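Side-chain contact in spindle pole body-associated protein VIK1 (Candida glabrata, PDB 4GKP), which pairs with the kinesin Kar3 as a noncatalytic partner and probably binds microtubules through a C-terminal domain that resembles a kinesin motor: residues A[72-75]-A[76-80]. Residues are numbered along the deposited sequence; the frame is centred on the assembly and turned at random.
Sequences YIDF and CLKRR
K78 reaches back one turn to D74, and their side chains cross at an angle: K78 NZ stands 3.0 Å from D74 OD2 on its syn lone-pair side, making an i to i+4 salt bridge. OD1 of the same carboxylate is hydrogen-bonded to Y108, so both oxygens are held. F75 and R79 run side by side in the same direction, R79 CG lying 4.3 Å above one face of the F75 ring, offset toward its rim. Ring and guanidinium planes are 19° apart, but the alkyl part of R79 makes the contact, while its NH2 forms a salt bridge with E81. On the buried flank, SG of C76 sits 4.3 Å from the Y72 ring centroid and 31° off its normal, an oblique sulfur-aromatic contact. A chi1 of 170° turns the Y72 ring away from its own backbone N, setting CE1 3.7 Å from C76 SG; the hydroxyl bonds N84 O. I73 and L77 pack alongside each other, I73 CG2 3.8 Å from L77 CD1, both against Y108. Near-straight i to i+4 backbone bonds underlie all four pairs. Positive phi at R80, with two bonds back into the last turn, one from R80 N to L77 O, forms a Schellman motif ending amphipathic helix 68-78, whose buried I73, C76 and L77 pack on F83 in the central sheet of the kinesin-motor-like fold.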
ATOM      1  N   TYR A  72       0.294  -4.202 -12.240  1.00 32.23           N
ATOM      2  CA  TYR A  72       1.462  -3.756 -11.503  1.00 29.17           C
ATOM      3  C   TYR A  72       2.106  -4.905 -10.731  1.00 27.90           C
ATOM      4  O   TYR A  72       3.281  -5.186 -10.922  1.00 28.51           O
ATOM      5  CB  TYR A  72       1.047  -2.625 -10.568  1.00 26.87           C
ATOM      6  CG  TYR A  72       2.097  -2.244  -9.580  1.00 26.49           C
ATOM      7  CD1 TYR A  72       3.303  -1.696  -9.996  1.00 25.91           C
ATOM      8  CD2 TYR A  72       1.890  -2.440  -8.211  1.00 25.62           C
ATOM      9  CE1 TYR A  72       4.275  -1.321  -9.073  1.00 25.93           C
ATOM     10  CE2 TYR A  72       2.850  -2.072  -7.291  1.00 26.44           C
ATOM     11  CZ  TYR A  72       4.045  -1.514  -7.731  1.00 26.34           C
ATOM     12  OH  TYR A  72       5.009  -1.155  -6.809  1.00 26.78           O
ATOM     13  N   ILE A  73       1.325  -5.573  -9.878  1.00 27.40           N
ATOM     14  CA  ILE A  73       1.805  -6.681  -9.048  1.00 26.23           C
ATOM     15  C   ILE A  73       2.393  -7.808  -9.884  1.00 27.22           C
ATOM     16  O   ILE A  73       3.513  -8.270  -9.644  1.00 25.87           O
ATOM     17  CB  ILE A  73       0.673  -7.254  -8.163  1.00 25.55           C
ATOM     18  CG1 ILE A  73       0.269  -6.230  -7.097  1.00 26.83           C
ATOM     19  CG2 ILE A  73       1.099  -8.583  -7.530  1.00 24.55           C
ATOM     20  CD1 ILE A  73      -0.817  -6.678  -6.131  1.00 27.80           C
ATOM     21  N   ASP A  74       1.614  -8.253 -10.861  1.00 28.63           N
ATOM     22  CA  ASP A  74       2.020  -9.306 -11.760  1.00 30.49           C
ATOM     23  C   ASP A  74       3.330  -8.987 -12.495  1.00 30.10           C
ATOM     24  O   ASP A  74       4.150  -9.881 -12.724  1.00 31.60           O
ATOM     25  CB  ASP A  74       0.906  -9.538 -12.773  1.00 35.96           C
ATOM     26  CG  ASP A  74       0.822 -10.963 -13.206  1.00 40.68           C
ATOM     27  OD1 ASP A  74       0.326 -11.792 -12.412  1.00 46.27           O
ATOM     28  OD2 ASP A  74       1.270 -11.262 -14.329  1.00 45.75           O
ATOM     29  N   PHE A  75       3.532  -7.722 -12.860  1.00 27.66           N
ATOM     30  CA  PHE A  75       4.710  -7.327 -13.641  1.00 27.20           C
ATOM     31  C   PHE A  75       5.961  -7.377 -12.752  1.00 26.87           C
ATOM     32  O   PHE A  75       6.987  -7.912 -13.163  1.00 25.93           O
ATOM     33  CB  PHE A  75       4.509  -5.926 -14.286  1.00 26.49           C
ATOM     34  CG  PHE A  75       5.515  -5.591 -15.367  1.00 26.14           C
ATOM     35  CD1 PHE A  75       5.424  -6.166 -16.637  1.00 25.72           C
ATOM     36  CD2 PHE A  75       6.554  -4.695 -15.121  1.00 26.03           C
ATOM     37  CE1 PHE A  75       6.355  -5.877 -17.632  1.00 24.69           C
ATOM     38  CE2 PHE A  75       7.485  -4.389 -16.115  1.00 27.31           C
ATOM     39  CZ  PHE A  75       7.386  -4.982 -17.373  1.00 26.85           C
ATOM     40  N   CYS A  76       5.869  -6.839 -11.531  1.00 26.78           N
ATOM     41  CA  CYS A  76       6.996  -6.892 -10.579  1.00 26.05           C
ATOM     42  C   CYS A  76       7.414  -8.347 -10.265  1.00 25.21           C
ATOM     43  O   CYS A  76       8.608  -8.679 -10.276  1.00 24.12           O
ATOM     44  CB  CYS A  76       6.673  -6.130  -9.297  1.00 24.34           C
ATOM     45  SG  CYS A  76       6.450  -4.343  -9.505  1.00 26.14           S
ATOM     46  N   LEU A  77       6.425  -9.205 -10.030  1.00 25.29           N
ATOM     47  CA  LEU A  77       6.674 -10.631  -9.763  1.00 27.06           C
ATOM     48  C   LEU A  77       7.400 -11.329 -10.908  1.00 29.22           C
ATOM     49  O   LEU A  77       8.469 -11.924 -10.704  1.00 30.54           O
ATOM     50  CB  LEU A  77       5.383 -11.366  -9.377  1.00 24.81           C
ATOM     51  CG  LEU A  77       4.773 -10.948  -8.021  1.00 24.07           C
ATOM     52  CD1 LEU A  77       3.406 -11.581  -7.832  1.00 22.63           C
ATOM     53  CD2 LEU A  77       5.699 -11.268  -6.836  1.00 23.73           C
ATOM     54  N   LYS A  78       6.852 -11.210 -12.113  1.00 31.12           N
ATOM     55  CA  LYS A  78       7.486 -11.790 -13.301  1.00 32.64           C
ATOM     56  C   LYS A  78       8.884 -11.248 -13.547  1.00 32.53           C
ATOM     57  O   LYS A  78       9.783 -12.000 -13.907  1.00 33.17           O
ATOM     58  CB  LYS A  78       6.598 -11.619 -14.535  1.00 34.10           C
ATOM     59  CG  LYS A  78       5.298 -12.365 -14.331  1.00 36.97           C
ATOM     60  CD  LYS A  78       4.573 -12.710 -15.605  1.00 38.26           C
ATOM     61  CE  LYS A  78       3.673 -13.899 -15.326  1.00 37.90           C
ATOM     62  NZ  LYS A  78       2.332 -13.628 -15.904  1.00 41.86           N
ATOM     63  N   ARG A  79       9.069  -9.952 -13.319  1.00 32.94           N
ATOM     64  CA  ARG A  79      10.397  -9.356 -13.379  1.00 31.79           C
ATOM     65  C   ARG A  79      11.256  -9.547 -12.132  1.00 31.43           C
ATOM     66  O   ARG A  79      12.372  -9.060 -12.114  1.00 31.20           O
ATOM     67  CB  ARG A  79      10.293  -7.865 -13.664  1.00 34.48           C
ATOM     68  CG  ARG A  79      10.210  -7.536 -15.136  1.00 34.36           C
ATOM     69  CD  ARG A  79      10.044  -6.046 -15.344  1.00 36.97           C
ATOM     70  NE  ARG A  79      11.190  -5.269 -14.881  1.00 39.24           N
ATOM     71  CZ  ARG A  79      12.363  -5.198 -15.503  1.00 41.20           C
ATOM     72  NH1 ARG A  79      12.601  -5.874 -16.633  1.00 41.80           N
ATOM     73  NH2 ARG A  79      13.312  -4.452 -14.979  1.00 43.10           N
ATOM     74  N   ARG A  80      10.757 -10.234 -11.101  1.00 30.40           N
ATOM     75  CA  ARG A  80      11.532 -10.469  -9.864  1.00 32.10           C
ATOM     76  C   ARG A  80      12.088  -9.198  -9.211  1.00 31.36           C
ATOM     77  O   ARG A  80      13.207  -9.185  -8.700  1.00 32.76           O
ATOM     78  CB  ARG A  80      12.671 -11.462 -10.115  1.00 33.51           C
ATOM     79  CG  ARG A  80      12.224 -12.766 -10.753  1.00 37.20           C
ATOM     80  CD  ARG A  80      13.438 -13.532 -11.251  1.00 40.61           C
ATOM     81  NE  ARG A  80      13.106 -14.889 -11.696  1.00 45.47           N
ATOM     82  CZ  ARG A  80      12.696 -15.879 -10.904  1.00 47.36           C
ATOM     83  NH1 ARG A  80      12.518 -15.684  -9.597  1.00 46.30           N
ATOM     84  NH2 ARG A  80      12.436 -17.070 -11.430  1.00 48.99           N
TER